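PDB 3OBK: delta-aminolevulinic acid dehydratase from Toxoplasma gondii ME49, which catalyses the condensation of two molecules of 5-aminolevulinic acid to porphobilinogen, an early step of tetrapyrrole biosynthesis, and is captured with that product bound. Local coordinates for residues V266-P271 with Y290-E295; P286-H291 with A326-T331; K213-F218 with T238-P243. All coordinates share one frame; numbering follows the deposited sequence.

Contact 1: residues V266-P271 with Y290-E295. With PBG (3-[5-(aminomethyl)-4-(carboxymethyl)-1H-pyrrol-3-yl]propanoic acid), chain L.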
loop_
_atom_site.group_PDB
_atom_site.type_symbol
_atom_site.label_atom_id
_atom_site.label_comp_id
_atom_site.label_asym_id
_atom_site.label_seq_id
_atom_site.Cartn_x
_atom_site.Cartn_y
_atom_site.Cartn_z
ATOM N N VAL A 266 -4.135 -2.276 24.540
ATOM C CA VAL A 266 -4.334 -0.826 24.466
ATOM C C VAL A 266 -5.265 -0.469 25.584
ATOM O O VAL A 266 -6.286 -1.138 25.782
ATOM C CB VAL A 266 -5.019 -0.377 23.164
ATOM C CG1 VAL A 266 -5.357 1.169 23.212
ATOM C CG2 VAL A 266 -4.165 -0.750 21.976
ATOM N N LYS A 267 -4.930 0.601 26.288
ATOM C CA LYS A 267 -5.652 1.001 27.462
ATOM C C LYS A 267 -5.459 2.458 27.631
ATOM O O LYS A 267 -4.337 2.933 27.484
ATOM C CB LYS A 267 -5.035 0.315 28.642
ATOM C CG LYS A 267 -5.574 0.669 30.029
ATOM C CD LYS A 267 -4.794 -0.212 30.959
ATOM C CE LYS A 267 -4.735 0.209 32.382
ATOM N NZ LYS A 267 -3.542 -0.499 32.992
ATOM N N PRO A 268 -6.529 3.192 27.959
ATOM C CA PRO A 268 -7.923 2.774 28.148
ATOM C C PRO A 268 -8.644 2.292 26.892
ATOM O O PRO A 268 -8.016 2.019 25.897
ATOM C CB PRO A 268 -8.591 4.029 28.724
ATOM C CG PRO A 268 -7.449 4.816 29.325
ATOM C CD PRO A 268 -6.290 4.553 28.450
ATOM N N GLY A 269 -9.968 2.182 26.968
ATOM C CA GLY A 269 -10.737 1.397 26.003
ATOM C C GLY A 269 -11.437 2.187 24.923
ATOM O O GLY A 269 -10.842 2.511 23.909
ATOM N N LEU A 270 -12.703 2.508 25.153
ATOM C CA LEU A 270 -13.516 3.191 24.161
ATOM C C LEU A 270 -12.859 4.463 23.636
ATOM O O LEU A 270 -12.847 4.700 22.435
ATOM C CB LEU A 270 -14.909 3.520 24.718
ATOM C CG LEU A 270 -15.854 2.343 24.841
ATOM C CD1 LEU A 270 -17.216 2.849 25.301
ATOM C CD2 LEU A 270 -15.959 1.578 23.526
ATOM N N PRO A 271 -12.299 5.285 24.519
ATOM C CA PRO A 271 -11.655 6.457 23.945
ATOM C C PRO A 271 -10.363 6.192 23.188
ATOM O O PRO A 271 -9.729 7.143 22.798
ATOM C CB PRO A 271 -11.373 7.357 25.158
ATOM C CG PRO A 271 -12.084 6.748 26.307
ATOM C CD PRO A 271 -12.280 5.300 25.986
ATOM N N TYR A 290 -8.687 -2.682 27.249
ATOM C CA TYR A 290 -9.119 -2.610 28.638
ATOM C C TYR A 290 -10.206 -1.545 28.775
ATOM O O TYR A 290 -9.960 -0.353 28.576
ATOM C CB TYR A 290 -7.948 -2.257 29.534
ATOM C CG TYR A 290 -8.055 -2.731 30.967
ATOM C CD1 TYR A 290 -9.135 -2.403 31.778
ATOM C CD2 TYR A 290 -7.031 -3.475 31.535
ATOM C CE1 TYR A 290 -9.191 -2.833 33.135
ATOM C CE2 TYR A 290 -7.084 -3.915 32.855
ATOM C CZ TYR A 290 -8.149 -3.594 33.649
ATOM O OH TYR A 290 -8.122 -4.056 34.949
ATOM N N HIS A 291 -11.408 -2.014 29.111
ATOM C CA HIS A 291 -12.527 -1.181 29.489
ATOM C C HIS A 291 -12.335 -0.808 30.964
ATOM O O HIS A 291 -12.695 -1.599 31.851
ATOM C CB HIS A 291 -13.813 -1.972 29.282
ATOM C CG HIS A 291 -15.064 -1.156 29.340
ATOM N ND1 HIS A 291 -16.212 -1.611 29.955
ATOM C CD2 HIS A 291 -15.356 0.071 28.851
ATOM C CE1 HIS A 291 -17.162 -0.699 29.829
ATOM N NE2 HIS A 291 -16.671 0.330 29.159
ATOM N N VAL A 292 -11.760 0.367 31.218
ATOM C CA VAL A 292 -11.179 0.666 32.515
ATOM C C VAL A 292 -12.188 1.175 33.534
ATOM O O VAL A 292 -13.296 1.581 33.188
ATOM C CB VAL A 292 -10.057 1.706 32.414
ATOM C CG1 VAL A 292 -9.028 1.288 31.389
ATOM C CG2 VAL A 292 -10.616 3.094 32.121
ATOM N N SER A 293 -11.766 1.169 34.801
ATOM C CA SER A 293 -12.621 1.483 35.927
ATOM C C SER A 293 -13.453 2.736 35.707
ATOM O O SER A 293 -14.624 2.778 36.020
ATOM C CB SER A 293 -11.750 1.673 37.157
ATOM O OG SER A 293 -10.862 2.776 37.007
ATOM N N GLY A 294 -12.845 3.758 35.160
ATOM C CA GLY A 294 -13.549 5.014 34.940
ATOM C C GLY A 294 -14.659 4.867 33.926
ATOM O O GLY A 294 -15.732 5.428 34.091
ATOM N N GLU A 295 -14.382 4.111 32.877
ATOM C CA GLU A 295 -15.385 3.799 31.869
ATOM C C GLU A 295 -16.547 3.020 32.489
ATOM O O GLU A 295 -17.686 3.298 32.179
ATOM C CB GLU A 295 -14.773 3.008 30.719
ATOM C CG GLU A 295 -13.650 3.746 29.957
ATOM C CD GLU A 295 -13.087 2.901 28.853
ATOM O OE1 GLU A 295 -13.808 2.731 27.833
ATOM O OE2 GLU A 295 -11.946 2.376 29.044
HETATM C CHA PBG L . -1.236 -0.146 37.514
HETATM C C1A PBG L . -2.593 -0.291 36.907
HETATM C C2A PBG L . -3.540 0.717 36.748
HETATM C C3A PBG L . -4.630 0.121 36.141
HETATM C C4A PBG L . -4.286 -1.190 35.872
HETATM N NA PBG L . -3.063 -1.425 36.368
HETATM C C5A PBG L . -3.512 2.130 37.280
HETATM C C6A PBG L . -2.540 3.048 36.677
HETATM O O1A PBG L . -1.580 2.527 36.049
HETATM O O2A PBG L . -2.639 4.281 36.870
HETATM C C7A PBG L . -5.917 0.790 35.846
HETATM C C8A PBG L . -7.056 -0.082 35.472
HETATM C C9A PBG L . -8.405 0.505 35.470
HETATM O O3A PBG L . -9.356 -0.264 35.577
HETATM O O4A PBG L . -8.630 1.712 35.650
HETATM N N1 PBG L . -0.098 -0.336 36.675
#
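Glu295 OE2 is gripped from opposite faces of its carboxylate by two backbone amides, Gly269 N at 2.9 Å and Val292 N at 3.0 Å. Gly269 N comes on the syn side but tilted 34° out of the carboxylate plane, whereas Val292 N stands well above that plane and makes an almost straight bond (172°). Glu295 OE1 accepts from Leu270 N at 2.9 Å, again on the syn side. Two oxygens with three N-H groups hold the carboxylate against rotation, and glutamate has the reach for this: its chain runs extended beyond CG from the first turn of helix 293-305. The bond to Val292 N is the one an N3 glutamate makes back to the N-cap in a capping box, although valine has no polar group to return it. Gly269, lacking a side chain, can come close to both Tyr290 O and OE2.

Ahead of Gly269, strand 263-267 still pairs with strand 287-291 through Tyr290 N to Val266 O (3.2 Å), and a cis peptide bond then leads into Pro268. Lys267 has CG anti to the backbone N (chi1 176°) and lies beside Tyr290, both side chains pointing the same way. Its methylenes pass Tyr290 CB and Val292 CG1, and Lys267 NZ ends 3.1 Å from C4A of the porphobilinogen pyrrole. Tyr290 OH bonds to Tyr332, while Ser293 binds the propionate through N to O3A (2.9 Å) and OG to O4A (2.8 Å).

Three N-H donors would favour an ionised Glu295, and through these amides its carboxylate ties the turn after Lys267 to the helix start that holds the product's carboxylate.

Contact 2: residues P286-H291 with A326-T331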
loop_
_atom_site.group_PDB
_atom_site.type_symbol
_atom_site.label_atom_id
_atom_site.label_comp_id
_atom_site.label_asym_id
_atom_site.label_seq_id
_atom_site.Cartn_x
_atom_site.Cartn_y
_atom_site.Cartn_z
ATOM N N PRO A 286 -2.016 -11.084 18.881
ATOM C CA PRO A 286 -3.372 -10.783 19.359
ATOM C C PRO A 286 -3.489 -9.477 20.153
ATOM O O PRO A 286 -2.559 -9.066 20.861
ATOM C CB PRO A 286 -3.725 -11.985 20.234
ATOM C CG PRO A 286 -2.873 -13.070 19.732
ATOM C CD PRO A 286 -1.631 -12.481 19.129
ATOM N N MET A 287 -4.644 -8.839 20.009
ATOM C CA MET A 287 -4.921 -7.560 20.621
ATOM C C MET A 287 -5.891 -7.703 21.771
ATOM O O MET A 287 -6.828 -8.470 21.706
ATOM C CB MET A 287 -5.527 -6.594 19.600
ATOM C CG MET A 287 -4.631 -6.150 18.436
ATOM S SD MET A 287 -2.997 -5.556 18.896
ATOM C CE MET A 287 -3.344 -4.073 19.827
ATOM N N VAL A 288 -5.641 -6.937 22.821
ATOM C CA VAL A 288 -6.511 -6.864 23.973
ATOM C C VAL A 288 -6.767 -5.414 24.237
ATOM O O VAL A 288 -5.912 -4.579 24.010
ATOM C CB VAL A 288 -5.867 -7.545 25.238
ATOM C CG1 VAL A 288 -6.881 -7.753 26.303
ATOM C CG2 VAL A 288 -5.252 -8.885 24.869
ATOM N N ALA A 289 -7.972 -5.109 24.679
ATOM C CA ALA A 289 -8.357 -3.749 25.060
ATOM C C ALA A 289 -8.860 -3.775 26.511
ATOM O O ALA A 289 -9.366 -4.783 26.958
ATOM C CB ALA A 289 -9.397 -3.237 24.124
ATOM N N TYR A 290 -8.687 -2.682 27.249
ATOM C CA TYR A 290 -9.119 -2.610 28.638
ATOM C C TYR A 290 -10.206 -1.545 28.775
ATOM O O TYR A 290 -9.960 -0.353 28.576
ATOM C CB TYR A 290 -7.948 -2.257 29.534
ATOM C CG TYR A 290 -8.055 -2.731 30.967
ATOM C CD1 TYR A 290 -9.135 -2.403 31.778
ATOM C CD2 TYR A 290 -7.031 -3.475 31.535
ATOM C CE1 TYR A 290 -9.191 -2.833 33.135
ATOM C CE2 TYR A 290 -7.084 -3.915 32.855
ATOM C CZ TYR A 290 -8.149 -3.594 33.649
ATOM O OH TYR A 290 -8.122 -4.056 34.949
ATOM N N HIS A 291 -11.408 -2.014 29.111
ATOM C CA HIS A 291 -12.527 -1.181 29.489
ATOM C C HIS A 291 -12.335 -0.808 30.964
ATOM O O HIS A 291 -12.695 -1.599 31.851
ATOM C CB HIS A 291 -13.813 -1.972 29.282
ATOM C CG HIS A 291 -15.064 -1.156 29.340
ATOM N ND1 HIS A 291 -16.212 -1.611 29.955
ATOM C CD2 HIS A 291 -15.356 0.071 28.851
ATOM C CE1 HIS A 291 -17.162 -0.699 29.829
ATOM N NE2 HIS A 291 -16.671 0.330 29.159
ATOM N N ALA A 326 -10.342 -5.762 18.884
ATOM C CA ALA A 326 -9.960 -6.498 20.099
ATOM C C ALA A 326 -10.270 -7.976 19.922
ATOM O O ALA A 326 -11.417 -8.359 19.682
ATOM C CB ALA A 326 -10.686 -6.000 21.308
ATOM N N ASP A 327 -9.247 -8.801 20.052
ATOM C CA ASP A 327 -9.483 -10.202 20.214
ATOM C C ASP A 327 -10.100 -10.464 21.582
ATOM O O ASP A 327 -11.060 -11.211 21.688
ATOM C CB ASP A 327 -8.188 -10.960 20.032
ATOM C CG ASP A 327 -7.636 -10.789 18.648
ATOM O OD1 ASP A 327 -8.325 -11.196 17.687
ATOM O OD2 ASP A 327 -6.531 -10.226 18.523
ATOM N N ALA A 328 -9.576 -9.839 22.620
ATOM C CA ALA A 328 -10.123 -10.021 23.981
ATOM C C ALA A 328 -10.344 -8.653 24.558
ATOM O O ALA A 328 -9.641 -7.717 24.175
ATOM C CB ALA A 328 -9.159 -10.795 24.851
ATOM N N VAL A 329 -11.291 -8.532 25.488
ATOM C CA VAL A 329 -11.552 -7.271 26.182
ATOM C C VAL A 329 -11.514 -7.518 27.685
ATOM O O VAL A 329 -12.186 -8.401 28.163
ATOM C CB VAL A 329 -12.955 -6.761 25.802
ATOM C CG1 VAL A 329 -13.259 -5.440 26.459
ATOM C CG2 VAL A 329 -13.074 -6.653 24.249
ATOM N N ALA A 330 -10.707 -6.764 28.426
ATOM C CA ALA A 330 -10.728 -6.824 29.885
ATOM C C ALA A 330 -11.843 -5.880 30.342
ATOM O O ALA A 330 -11.827 -4.700 29.996
ATOM C CB ALA A 330 -9.385 -6.418 30.470
ATOM N N THR A 331 -12.834 -6.371 31.080
ATOM C CA THR A 331 -13.929 -5.480 31.475
ATOM C C THR A 331 -14.558 -5.893 32.774
ATOM O O THR A 331 -14.792 -7.060 32.970
ATOM C CB THR A 331 -15.030 -5.368 30.366
ATOM O OG1 THR A 331 -16.150 -4.618 30.858
ATOM C CG2 THR A 331 -15.483 -6.738 29.912
#
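Ala330 and Tyr290 meet methyl to ring: Ala330 CB lies over one face of the phenol, 4.0 Å from its centroid and 13° off the normal, a CH-pi contact. The small alanine lets the ring lie above its neighbour strand, and the two residues pair in register on the same face of the sheet.

His291 and Thr331 meet differently on the other face, crossing obliquely. His291 CG stands anti to the backbone N (chi1 -167°); the ring beyond it presents its edge to Thr331. His291 ND1 and Thr331 OG1 share a hydrogen bond of 3.1 Å, with OG1 in the ring plane; either atom could be the donor. Thr331 OG1 also bonds Tyr333 N, so it serves two partners.

At the other end, Asp327 comes at the backbone with its carboxylate: OD2 uses its anti lone pair to accept from Met287 N at 2.8 Å, just ahead of the first backbone bonds of the strand pair. Arg247 of a neighbouring subunit forms a salt bridge with the same oxygen. Between these ends run the backbone bonds of a parallel strand pair, among them Ala330 N to Ala289 O (2.8 Å) and His291 N to Ala330 O (2.9 Å).

Val288 and Ala328 share the face of Tyr290 and reach Ile47, while Ala289 and Val329 pack on Phe321 of helix 310-324. Adjacent parallel strands joined through helices, with strand 328-331 also pairing with strand 46-53, are the closing stretch of a TIM barrel.

Contact 3: residues K213-F218 with T238-P243; sequences KYASSF and TYQMDP. With PBG (3-[5-(aminomethyl)-4-(carboxymethyl)-1H-pyrrol-3-yl]propanoic acid), chain L.
Gln240 leans against Ala215 from its first carbon outward: CB lies 3.4 Å from Ala215 CA and packs on the alanine methyl, whose small size permits so close an approach. CG stands anti to the carbonyl carbon (chi1 -65°), and the extended chain brings CD toward Lys213 CE. At the tip the amide splits its work. Gln240 OE1 accepts from a water at 2.8 Å that also donates to Ser216 O, while Gln240 NE2 donates to a second water at 2.9 Å and comes within 3.1 Å of porphobilinogen O1A. Lys213, extended throughout, with CE beside Gln240 NE2, bonds that same O1A through NZ at 2.8 Å. A long, flexible amide with a donor and an acceptor suits this place between the loop backbone and the product's acetate.

The backbones join at a single bridge, Met241 N to Lys213 O at 3.1 Å and Ala215 N to Met241 O. Beside it Met241 SD sits over one face of the Tyr214 ring, 4.7 Å from its centroid, in a Met-aromatic contact, and CE touches the phenol near OH, itself bonded to Asn245 O. Ser216 OG closes an ST turn to Phe218 N and bonds Glu316 of a neighbouring subunit. The loop 213-218 carries strand 206-213 into helix 220-226; the loop 238-243 lies across it before helix 247-258, where Met241 packs on Glu248 and Glu252, and Tyr214 on Ala249.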
loop_
_atom_site.group_PDB
_atom_site.type_symbol
_atom_site.label_atom_id
_atom_site.label_comp_id
_atom_site.label_asym_id
_atom_site.label_seq_id
_atom_site.Cartn_x
_atom_site.Cartn_y
_atom_site.Cartn_z
ATOM N N LYS A 213 -0.482 2.368 26.561
ATOM C CA LYS A 213 -1.199 2.692 27.781
ATOM C C LYS A 213 -1.040 4.184 28.001
ATOM O O LYS A 213 0.079 4.670 28.106
ATOM C CB LYS A 213 -0.629 1.943 28.969
ATOM C CG LYS A 213 -1.218 2.419 30.263
ATOM C CD LYS A 213 -0.834 1.510 31.401
ATOM C CE LYS A 213 -1.549 1.908 32.650
ATOM N NZ LYS A 213 -1.290 0.957 33.700
ATOM N N TYR A 214 -2.157 4.899 28.067
ATOM C CA TYR A 214 -2.114 6.349 28.054
ATOM C C TYR A 214 -2.161 6.960 29.458
ATOM O O TYR A 214 -2.688 6.371 30.381
ATOM C CB TYR A 214 -3.227 6.878 27.150
ATOM C CG TYR A 214 -2.916 6.649 25.680
ATOM C CD1 TYR A 214 -3.159 5.432 25.068
ATOM C CD2 TYR A 214 -2.324 7.645 24.921
ATOM C CE1 TYR A 214 -2.841 5.222 23.707
ATOM C CE2 TYR A 214 -2.019 7.458 23.586
ATOM C CZ TYR A 214 -2.273 6.242 22.987
ATOM O OH TYR A 214 -1.953 6.088 21.670
ATOM N N ALA A 215 -1.554 8.130 29.611
ATOM C CA ALA A 215 -1.575 8.876 30.879
ATOM C C ALA A 215 -2.960 9.408 31.122
ATOM O O ALA A 215 -3.198 10.585 31.041
ATOM C CB ALA A 215 -0.542 10.031 30.851
ATOM N N SER A 216 -3.879 8.517 31.418
ATOM C CA SER A 216 -5.303 8.838 31.425
ATOM C C SER A 216 -5.831 9.327 32.774
ATOM O O SER A 216 -5.225 9.112 33.854
ATOM C CB SER A 216 -6.116 7.588 31.008
ATOM O OG SER A 216 -7.501 7.885 30.847
ATOM N N SER A 217 -6.998 9.967 32.686
ATOM C CA SER A 217 -7.738 10.401 33.850
ATOM C C SER A 217 -8.928 9.453 34.172
ATOM O O SER A 217 -9.679 9.693 35.110
ATOM C CB SER A 217 -8.202 11.845 33.645
ATOM O OG SER A 217 -9.379 11.892 32.841
ATOM N N PHE A 218 -9.081 8.379 33.409
ATOM C CA PHE A 218 -10.125 7.397 33.655
ATOM C C PHE A 218 -9.732 6.244 34.585
ATOM O O PHE A 218 -10.506 5.284 34.701
ATOM C CB PHE A 218 -10.598 6.775 32.335
ATOM C CG PHE A 218 -11.380 7.706 31.486
ATOM C CD1 PHE A 218 -12.715 7.927 31.748
ATOM C CD2 PHE A 218 -10.783 8.361 30.422
ATOM C CE1 PHE A 218 -13.446 8.790 30.964
ATOM C CE2 PHE A 218 -11.485 9.217 29.659
ATOM C CZ PHE A 218 -12.825 9.448 29.918
ATOM N N THR A 238 5.465 11.184 32.706
ATOM C CA THR A 238 6.824 10.838 32.315
ATOM C C THR A 238 6.973 9.357 31.899
ATOM O O THR A 238 8.086 8.915 31.596
ATOM C CB THR A 238 7.841 11.157 33.474
ATOM O OG1 THR A 238 7.414 10.516 34.689
ATOM C CG2 THR A 238 7.976 12.661 33.700
ATOM N N TYR A 239 5.878 8.585 31.908
ATOM C CA TYR A 239 5.914 7.207 31.460
ATOM C C TYR A 239 4.661 6.689 30.739
ATOM O O TYR A 239 4.798 6.038 29.703
ATOM C CB TYR A 239 6.323 6.231 32.584
ATOM C CG TYR A 239 5.579 6.208 33.906
ATOM C CD1 TYR A 239 5.950 7.043 34.951
ATOM C CD2 TYR A 239 4.601 5.268 34.159
ATOM C CE1 TYR A 239 5.318 6.993 36.195
ATOM C CE2 TYR A 239 3.963 5.200 35.421
ATOM C CZ TYR A 239 4.339 6.073 36.434
ATOM O OH TYR A 239 3.739 6.018 37.684
ATOM N N GLN A 240 3.466 6.934 31.271
ATOM C CA GLN A 240 2.269 6.711 30.470
ATOM C C GLN A 240 2.245 7.730 29.318
ATOM O O GLN A 240 2.854 8.791 29.392
ATOM C CB GLN A 240 1.025 6.754 31.324
ATOM C CG GLN A 240 0.982 5.598 32.365
ATOM C CD GLN A 240 -0.173 5.705 33.366
ATOM O OE1 GLN A 240 -0.942 6.672 33.372
ATOM N NE2 GLN A 240 -0.279 4.707 34.239
ATOM N N MET A 241 1.563 7.376 28.244
ATOM C CA MET A 241 1.573 8.147 26.996
ATOM C C MET A 241 0.624 9.341 26.974
ATOM O O MET A 241 -0.446 9.339 27.579
ATOM C CB MET A 241 1.200 7.223 25.829
ATOM C CG MET A 241 2.287 6.212 25.496
ATOM S SD MET A 241 1.882 5.050 24.181
ATOM C CE MET A 241 1.177 6.203 23.011
ATOM N N ASP A 242 1.022 10.353 26.241
ATOM C CA ASP A 242 0.182 11.506 25.980
ATOM C C ASP A 242 -0.996 11.071 25.130
ATOM O O ASP A 242 -0.804 10.535 24.045
ATOM C CB ASP A 242 1.006 12.532 25.189
ATOM C CG ASP A 242 0.342 13.915 25.112
ATOM O OD1 ASP A 242 -0.865 14.019 25.413
ATOM O OD2 ASP A 242 1.059 14.893 24.749
ATOM N N PRO A 243 -2.218 11.304 25.596
ATOM C CA PRO A 243 -3.386 11.057 24.775
ATOM C C PRO A 243 -3.421 11.819 23.444
ATOM O O PRO A 243 -4.232 11.505 22.615
ATOM C CB PRO A 243 -4.536 11.541 25.644
ATOM C CG PRO A 243 -4.046 11.563 27.013
ATOM C CD PRO A 243 -2.581 11.823 26.923
HETATM C CHA PBG L . -1.236 -0.146 37.514
HETATM C C1A PBG L . -2.593 -0.291 36.907
HETATM C C2A PBG L . -3.540 0.717 36.748
HETATM C C3A PBG L . -4.630 0.121 36.141
HETATM C C4A PBG L . -4.286 -1.190 35.872
HETATM N NA PBG L . -3.063 -1.425 36.368
HETATM C C5A PBG L . -3.512 2.130 37.280
HETATM C C6A PBG L . -2.540 3.048 36.677
HETATM O O1A PBG L . -1.580 2.527 36.049
HETATM O O2A PBG L . -2.639 4.281 36.870
HETATM C C7A PBG L . -5.917 0.790 35.846
HETATM C C8A PBG L . -7.056 -0.082 35.472
HETATM C C9A PBG L . -8.405 0.505 35.470
HETATM O O3A PBG L . -9.356 -0.264 35.577
HETATM O O4A PBG L . -8.630 1.712 35.650
HETATM N N1 PBG L . -0.098 -0.336 36.675
HETATM O O HOH W 1 1.710 2.647 33.762
HETATM O O HOH W 2 -2.690 8.536 34.467
#

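Contacts 1 and 2 lie deep in the barrel, their centres about 7 and 6 Å from the centre of the chain, whereas contact 3, its centre about 15 Å out, is largely buried but includes partly exposed residues. Contacts 1 and 2 share strand 287-291, with Tyr290 and His291 in both. Their chemistry follows their places: contact 2 is mostly strand ladder, contact 1 turns from ladder to a carboxylate caught by amides at a strand end, and contact 3 joins two loops through one bridge, waters and a sulfur-aromatic touch. Contacts 1 and 3 meet at the product, where Lys267 NZ and Lys213 NZ stand 2.8 Å apart, and both touch the same neighbouring subunit, while contact 2 meets others.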